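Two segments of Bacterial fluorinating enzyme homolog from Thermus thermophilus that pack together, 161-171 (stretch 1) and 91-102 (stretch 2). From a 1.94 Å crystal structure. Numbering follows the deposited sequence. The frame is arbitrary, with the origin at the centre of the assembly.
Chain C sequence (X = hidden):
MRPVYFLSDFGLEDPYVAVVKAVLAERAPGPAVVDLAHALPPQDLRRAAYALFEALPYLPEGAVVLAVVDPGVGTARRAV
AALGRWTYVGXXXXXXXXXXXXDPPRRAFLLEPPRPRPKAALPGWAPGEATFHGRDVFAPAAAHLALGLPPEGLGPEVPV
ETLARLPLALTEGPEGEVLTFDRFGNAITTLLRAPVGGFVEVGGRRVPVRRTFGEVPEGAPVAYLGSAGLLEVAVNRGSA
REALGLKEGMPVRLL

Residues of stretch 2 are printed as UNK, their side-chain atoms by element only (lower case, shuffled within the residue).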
ATOM      1  N   GLU C 161     -10.103 -20.618  27.193  1.00 36.13           N
ATOM      2  CA  GLU C 161      -9.299 -20.161  28.314  1.00 36.77           C
ATOM      3  C   GLU C 161      -7.808 -20.339  28.046  1.00 34.44           C
ATOM      4  O   GLU C 161      -6.977 -19.724  28.714  1.00 34.68           O
ATOM      5  CB  GLU C 161      -9.696 -20.883  29.611  1.00 39.17           C
ATOM      6  CG  GLU C 161      -9.665 -22.402  29.561  1.00 42.14           C
ATOM      7  CD  GLU C 161     -10.997 -23.016  29.147  1.00 45.33           C
ATOM      8  OE1 GLU C 161     -11.213 -24.211  29.455  1.00 45.73           O
ATOM      9  OE2 GLU C 161     -11.821 -22.315  28.517  1.00 45.08           O
ATOM     10  N   THR C 162      -7.467 -21.171  27.063  1.00 33.68           N
ATOM     11  CA  THR C 162      -6.064 -21.400  26.727  1.00 32.59           C
ATOM     12  C   THR C 162      -5.523 -20.342  25.760  1.00 31.49           C
ATOM     13  O   THR C 162      -4.320 -20.280  25.513  1.00 31.88           O
ATOM     14  CB  THR C 162      -5.843 -22.797  26.096  1.00 34.47           C
ATOM     15  OG1 THR C 162      -6.438 -22.844  24.791  1.00 34.77           O
ATOM     16  CG2 THR C 162      -6.465 -23.882  26.975  1.00 35.09           C
ATOM     17  N   LEU C 163      -6.407 -19.511  25.214  1.00 30.03           N
ATOM     18  CA  LEU C 163      -5.977 -18.464  24.283  1.00 28.95           C
ATOM     19  C   LEU C 163      -5.083 -17.442  24.982  1.00 28.05           C
ATOM     20  O   LEU C 163      -5.297 -17.106  26.144  1.00 29.78           O
ATOM     21  CB  LEU C 163      -7.195 -17.765  23.665  1.00 27.68           C
ATOM     22  CG  LEU C 163      -8.046 -18.645  22.738  1.00 27.53           C
ATOM     23  CD1 LEU C 163      -9.269 -17.872  22.266  1.00 25.97           C
ATOM     24  CD2 LEU C 163      -7.209 -19.095  21.542  1.00 27.33           C
ATOM     25  N   ALA C 164      -4.079 -16.948  24.267  1.00 26.33           N
ATOM     26  CA  ALA C 164      -3.150 -15.978  24.832  1.00 25.50           C
ATOM     27  C   ALA C 164      -3.703 -14.556  24.806  1.00 25.85           C
ATOM     28  O   ALA C 164      -4.467 -14.188  23.917  1.00 23.44           O
ATOM     29  CB  ALA C 164      -1.828 -16.036  24.083  1.00 25.24           C
ATOM     30  N   ARG C 165      -3.317 -13.762  25.798  1.00 25.09           N
ATOM     31  CA  ARG C 165      -3.757 -12.376  25.879  1.00 27.17           C
ATOM     32  C   ARG C 165      -2.586 -11.521  26.331  1.00 27.38           C
ATOM     33  O   ARG C 165      -1.743 -11.973  27.102  1.00 27.02           O
ATOM     34  CB  ARG C 165      -4.921 -12.226  26.872  1.00 27.06           C
ATOM     35  CG  ARG C 165      -6.309 -12.589  26.314  1.00 26.95           C
ATOM     36  CD  ARG C 165      -7.396 -12.355  27.368  1.00 29.98           C
ATOM     37  NE  ARG C 165      -8.764 -12.400  26.835  1.00 30.72           N
ATOM     38  CZ  ARG C 165      -9.385 -13.500  26.415  1.00 31.98           C
ATOM     39  NH1 ARG C 165      -8.774 -14.679  26.450  1.00 30.73           N
ATOM     40  NH2 ARG C 165     -10.631 -13.423  25.966  1.00 31.77           N
ATOM     41  N   LEU C 166      -2.522 -10.290  25.837  1.00 25.57           N
ATOM     42  CA  LEU C 166      -1.455  -9.387  26.236  1.00 28.22           C
ATOM     43  C   LEU C 166      -1.910  -8.733  27.536  1.00 28.47           C
ATOM     44  O   LEU C 166      -3.111  -8.653  27.801  1.00 29.24           O
ATOM     45  CB  LEU C 166      -1.233  -8.303  25.181  1.00 27.69           C
ATOM     46  CG  LEU C 166      -0.828  -8.734  23.769  1.00 29.16           C
ATOM     47  CD1 LEU C 166      -0.758  -7.509  22.886  1.00 28.83           C
ATOM     48  CD2 LEU C 166       0.513  -9.451  23.799  1.00 29.19           C
ATOM     49  N   PRO C 167      -0.960  -8.264  28.365  1.00 28.84           N
ATOM     50  CA  PRO C 167      -1.265  -7.610  29.644  1.00 30.17           C
ATOM     51  C   PRO C 167      -1.734  -6.163  29.455  1.00 29.97           C
ATOM     52  O   PRO C 167      -1.094  -5.218  29.927  1.00 30.96           O
ATOM     53  CB  PRO C 167       0.065  -7.699  30.392  1.00 30.28           C
ATOM     54  CG  PRO C 167       1.059  -7.536  29.292  1.00 30.33           C
ATOM     55  CD  PRO C 167       0.498  -8.440  28.205  1.00 29.97           C
ATOM     56  N   LEU C 168      -2.856  -5.995  28.761  1.00 28.20           N
ATOM     57  CA  LEU C 168      -3.404  -4.669  28.500  1.00 28.37           C
ATOM     58  C   LEU C 168      -4.719  -4.484  29.243  1.00 28.10           C
ATOM     59  O   LEU C 168      -5.669  -5.235  29.039  1.00 30.20           O
ATOM     60  CB  LEU C 168      -3.641  -4.486  26.999  1.00 27.30           C
ATOM     61  CG  LEU C 168      -2.445  -4.772  26.087  1.00 30.57           C
ATOM     62  CD1 LEU C 168      -2.886  -4.711  24.628  1.00 29.37           C
ATOM     63  CD2 LEU C 168      -1.340  -3.768  26.365  1.00 28.84           C
ATOM     64  N   ALA C 169      -4.774  -3.482  30.110  1.00 26.45           N
ATOM     65  CA  ALA C 169      -5.987  -3.227  30.866  1.00 25.66           C
ATOM     66  C   ALA C 169      -6.454  -1.794  30.672  1.00 24.57           C
ATOM     67  O   ALA C 169      -5.725  -0.850  30.977  1.00 25.95           O
ATOM     68  CB  ALA C 169      -5.743  -3.498  32.345  1.00 25.57           C
ATOM     69  N   LEU C 170      -7.662  -1.627  30.149  1.00 21.23           N
ATOM     70  CA  LEU C 170      -8.205  -0.285  29.970  1.00 20.90           C
ATOM     71  C   LEU C 170      -8.763   0.079  31.338  1.00 20.89           C
ATOM     72  O   LEU C 170      -9.287  -0.782  32.048  1.00 18.86           O
ATOM     73  CB  LEU C 170      -9.312  -0.289  28.913  1.00 19.23           C
ATOM     74  CG  LEU C 170      -8.882  -0.922  27.587  1.00 20.13           C
ATOM     75  CD1 LEU C 170     -10.031  -0.838  26.592  1.00 20.12           C
ATOM     76  CD2 LEU C 170      -7.632  -0.208  27.045  1.00 19.13           C
ATOM     77  N   THR C 171      -8.653   1.343  31.725  1.00 20.68           N
ATOM     78  CA  THR C 171      -9.134   1.727  33.047  1.00 25.43           C
ATOM     79  C   THR C 171      -9.484   3.197  33.172  1.00 25.38           C
ATOM     80  O   THR C 171      -8.974   4.036  32.432  1.00 23.70           O
ATOM     81  CB  THR C 171      -8.075   1.369  34.129  1.00 25.16           C
ATOM     82  OG1 THR C 171      -8.366   2.060  35.348  1.00 26.89           O
ATOM     83  CG2 THR C 171      -6.683   1.756  33.660  1.00 30.26           C
ATOM     84  N   UNK C  91      -2.606 -15.659  14.638  1.00 21.74           N
ATOM     85  CA  UNK C  91      -1.720 -16.254  15.644  1.00 23.59           C
ATOM     86  C   UNK C  91      -2.230 -16.085  17.069  1.00 22.90           C
ATOM     87  O   UNK C  91      -2.804 -15.055  17.424  1.00 21.71           O
ATOM     88  c   UNK C  91      -0.404 -15.523  15.414  1.00 24.54           C
ATOM     89  c   UNK C  91      -1.961 -14.503  13.995  1.00 21.34           C
ATOM     90  c   UNK C  91      -0.873 -14.155  14.986  1.00 21.93           C
ATOM     91  N   UNK C  92      -2.028 -17.120  17.876  1.00 23.62           N
ATOM     92  CA  UNK C  92      -2.449 -17.108  19.270  1.00 24.55           C
ATOM     93  C   UNK C  92      -1.325 -16.463  20.074  1.00 24.26           C
ATOM     94  O   UNK C  92      -0.620 -17.128  20.839  1.00 24.79           O
ATOM     95  o   UNK C  92      -3.179 -19.672  21.779  1.00 27.93           O
ATOM     96  c   UNK C  92      -2.705 -18.545  19.741  1.00 25.03           C
ATOM     97  c   UNK C  92      -3.319 -18.614  21.129  1.00 27.75           C
ATOM     98  o   UNK C  92      -3.956 -17.632  21.565  1.00 25.82           O
ATOM     99  N   UNK C  93      -1.157 -15.158  19.883  1.00 21.25           N
ATOM    100  CA  UNK C  93      -0.112 -14.418  20.566  1.00 20.37           C
ATOM    101  C   UNK C  93      -0.624 -13.151  21.244  1.00 20.97           C
ATOM    102  O   UNK C  93       0.159 -12.261  21.581  1.00 21.03           O
ATOM    103  o   UNK C  93      -0.612 -12.747  18.388  1.00 20.15           O
ATOM    104  c   UNK C  93       1.011 -14.064  19.582  1.00 21.27           C
ATOM    105  n   UNK C  93       1.398 -13.053  17.408  1.00 20.72           N
ATOM    106  c   UNK C  93       0.526 -13.232  18.404  1.00 22.15           C
ATOM    107  N   UNK C  94      -1.938 -13.064  21.433  1.00 19.06           N
ATOM    108  CA  UNK C  94      -2.505 -11.905  22.099  1.00 19.78           C
ATOM    109  C   UNK C  94      -2.907 -10.765  21.182  1.00 19.32           C
ATOM    110  O   UNK C  94      -3.414  -9.743  21.645  1.00 18.22           O
ATOM    111  N   UNK C  95      -2.668 -10.938  19.888  1.00 17.96           N
ATOM    112  CA  UNK C  95      -3.018  -9.939  18.886  1.00 18.84           C
ATOM    113  C   UNK C  95      -4.477  -9.471  19.027  1.00 18.77           C
ATOM    114  O   UNK C  95      -4.779  -8.282  18.881  1.00 19.08           O
ATOM    115  c   UNK C  95      -2.739  -8.402  16.199  1.00 23.84           C
ATOM    116  c   UNK C  95      -2.979 -10.574  15.002  1.00 24.44           C
ATOM    117  c   UNK C  95      -3.336  -9.793  16.258  1.00 23.79           C
ATOM    118  c   UNK C  95      -2.806 -10.536  17.491  1.00 20.30           C
ATOM    119  N   UNK C  96      -5.371 -10.413  19.314  1.00 18.32           N
ATOM    120  CA  UNK C  96      -6.801 -10.123  19.439  1.00 17.97           C
ATOM    121  C   UNK C  96      -7.288  -9.703  20.839  1.00 17.96           C
ATOM    122  O   UNK C  96      -8.491  -9.603  21.060  1.00 18.23           O
ATOM    123  c   UNK C  96      -7.607 -11.351  18.993  1.00 19.75           C
ATOM    124  c   UNK C  96      -7.954 -10.896  16.537  1.00 20.14           C
ATOM    125  c   UNK C  96      -6.640 -13.241  15.821  1.00 21.00           C
ATOM    126  c   UNK C  96      -6.778 -12.883  17.169  1.00 21.57           C
ATOM    127  c   UNK C  96      -7.824 -11.240  15.184  1.00 18.68           C
ATOM    128  c   UNK C  96      -7.167 -12.413  14.826  1.00 18.44           C
ATOM    129  c   UNK C  96      -7.436 -11.711  17.536  1.00 20.69           C
ATOM    130  N   UNK C  97      -6.366  -9.455  21.769  1.00 19.22           N
ATOM    131  CA  UNK C  97      -6.722  -9.095  23.149  1.00 18.50           C
ATOM    132  C   UNK C  97      -7.793  -8.015  23.319  1.00 18.71           C
ATOM    133  O   UNK C  97      -8.792  -8.217  24.022  1.00 18.37           O
ATOM    134  c   UNK C  97      -5.852  -8.289  25.370  1.00 21.90           C
ATOM    135  c   UNK C  97      -5.473  -8.654  23.944  1.00 19.88           C
ATOM    136  o   UNK C  97      -4.526  -9.729  23.982  1.00 20.72           O
ATOM    137  N   UNK C  98      -7.582  -6.866  22.692  1.00 18.16           N
ATOM    138  CA  UNK C  98      -8.533  -5.764  22.801  1.00 18.10           C
ATOM    139  C   UNK C  98      -9.847  -6.067  22.086  1.00 18.15           C
ATOM    140  O   UNK C  98     -10.927  -5.767  22.602  1.00 18.60           O
ATOM    141  c   UNK C  98      -6.057  -2.789  22.532  1.00 20.23           C
ATOM    142  c   UNK C  98      -6.685  -4.038  23.123  1.00 18.92           C
ATOM    143  c   UNK C  98      -7.134  -3.774  24.565  1.00 21.44           C
ATOM    144  c   UNK C  98      -7.886  -4.480  22.272  1.00 17.10           C
ATOM    145  N   UNK C  99      -9.764  -6.671  20.905  1.00 17.29           N
ATOM    146  CA  UNK C  99     -10.967  -7.032  20.165  1.00 18.08           C
ATOM    147  C   UNK C  99     -11.838  -7.913  21.056  1.00 20.72           C
ATOM    148  O   UNK C  99     -13.063  -7.778  21.095  1.00 19.74           O
ATOM    149  c   UNK C  99     -10.596  -7.802  18.902  1.00 17.23           C
ATOM    150  N   UNK C 100     -11.184  -8.821  21.771  1.00 19.96           N
ATOM    151  CA  UNK C 100     -11.883  -9.749  22.639  1.00 20.57           C
ATOM    152  C   UNK C 100     -12.549  -9.106  23.852  1.00 20.95           C
ATOM    153  O   UNK C 100     -13.383  -9.734  24.504  1.00 20.88           O
ATOM    154  c   UNK C 100      -8.854 -14.416  20.095  1.00 22.10           C
ATOM    155  c   UNK C 100     -10.644 -11.807  21.874  1.00 20.19           C
ATOM    156  c   UNK C 100      -9.572 -12.748  21.761  1.00 19.26           C
ATOM    157  c   UNK C 100      -9.734 -13.420  20.530  1.00 20.67           C
ATOM    158  c   UNK C 100     -11.390 -11.942  20.733  1.00 20.53           C
ATOM    159  n   UNK C 100     -10.850 -12.908  19.925  1.00 21.22           N
ATOM    160  c   UNK C 100      -7.609 -14.080  22.150  1.00 20.16           C
ATOM    161  c   UNK C 100      -8.487 -13.089  22.581  1.00 20.29           C
ATOM    162  c   UNK C 100     -10.938 -10.889  23.042  1.00 19.19           C
ATOM    163  c   UNK C 100      -7.800 -14.732  20.915  1.00 20.63           C
ATOM    164  N   UNK C 101     -12.193  -7.858  24.155  1.00 21.16           N
ATOM    165  CA  UNK C 101     -12.838  -7.152  25.259  1.00 21.55           C
ATOM    166  C   UNK C 101     -14.213  -6.722  24.758  1.00 21.90           C
ATOM    167  O   UNK C 101     -15.153  -6.568  25.532  1.00 23.05           O
ATOM    168  c   UNK C 101     -10.753  -6.111  26.445  1.00 20.16           C
ATOM    169  c   UNK C 101     -12.049  -5.905  25.665  1.00 20.94           C
ATOM    170  c   UNK C 101     -11.067  -6.799  27.781  1.00 19.99           C
ATOM    171  c   UNK C 101     -10.076  -4.763  26.673  1.00 22.57           C
ATOM    172  N   UNK C 102     -14.316  -6.525  23.449  1.00 21.94           N
ATOM    173  CA  UNK C 102     -15.571  -6.119  22.834  1.00 22.46           C
ATOM    174  C   UNK C 102     -16.392  -7.356  22.469  1.00 23.52           C
ATOM    175  O   UNK C 102     -17.623  -7.306  22.430  1.00 23.19           O
ATOM    176  c   UNK C 102     -14.407  -4.065  21.675  1.00 26.24           C
ATOM    177  c   UNK C 102     -14.157  -3.499  20.284  1.00 27.71           C
ATOM    178  c   UNK C 102     -15.299  -5.309  21.564  1.00 23.91           C
ATOM    179  c   UNK C 102     -15.060  -3.024  22.572  1.00 28.68           C
TER
HETATM  180  O   HOH W   1      -4.289 -15.144  21.328  1.00 25.22           O
HETATM  181  O   HOH W   2      -9.239  -9.679  26.210  1.00 21.82           O
HETATM  182  O   HOH W   3     -12.220 -10.906  26.698  1.00 29.08           O

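Position 91 has three side-chain carbons that close a ring onto the backbone nitrogen, and it lies out of reach of stretch 1; it is Pro 91. Position 92 carries two carbons, the second bearing two oxygens. One oxygen lies 2.8 Å from Ala 164 N in a nearly straight hydrogen bond, as suits a carboxylate: this is Asp 92, and the acceptor is OD1. At 93, two carbons end in one oxygen and one nitrogen, an amide, and the CA-to-CB bond points away from stretch 1. Asn 93 turns back on its own chain, its OD1 accepting from the backbone N of position 95 at 3.1 Å.

Position 94 has no side-chain atoms. With phi near 91°, a CB would jam against the preceding carbonyl oxygen, and it would also lie 2.8 Å from Leu 166 CG. Gly 94 therefore lets the backbones close in, its CA 4.0 Å from Arg 165 CA and 3.5 Å from Ala 164 O, a CA-H...O contact. Position 95 has four carbons forked at the second, and its CA-to-CB bond points away from stretch 1: Leu 95, an apolar side chain buried against residues elsewhere in the structure. Position 96, one carbon and a six-carbon ring, is Phe 96, also buried without touching stretch 1.

At 97 a CB bears one oxygen and one carbon, and the oxygen sits 2.8 Å from Leu 166 N, hence Thr 97. Its OG1 accepts from that NH and donates to Gly 94 O at 2.6 Å, so a single hydroxyl joins the type I turn from Gly 94 to Thr 97 to the extended loop of stretch 1. Position 98 has four carbons forked at the second, and the forking carbon lies 4.1 Å from Leu 168 CD1. It is Leu 98, long enough for its apolar end to come nearer than its sideways CB and meet Leu 168 and Leu 170. The lone carbon at 99 is out of reach: Ala 99.

Position 100 has one carbon and fused rings of eight carbons and one nitrogen; a ring carbon lies 3.7 Å from Leu 163 CD1. This is Trp 100, broad enough for CH2 to meet Leu 163 while Ala 164 O approaches the ring edge and CE3 lies over one face of the Arg 165 guanidinium. Position 101, again four carbons forked at the second, puts a terminal carbon 3.9 Å from Leu 170 CD1; Leu 101 reaches that apolar partner with its CD1. Position 102 has the same fork but no contact: Leu 102.

The contact thus works through two side-chain acceptors, which satisfy alternate backbone NH groups of an extended segment. Water 1 reinforces the first, donating to Asp 92 OD1 and Ala 164 O while accepting from Gly 94 N. Two more waters link Arg 165 to the carbonyls of Thr 97 and Trp 100, and leucines extend the packing beyond the polar center.

Stretch 2, residues 91-102: PDNGLFTLAWLL
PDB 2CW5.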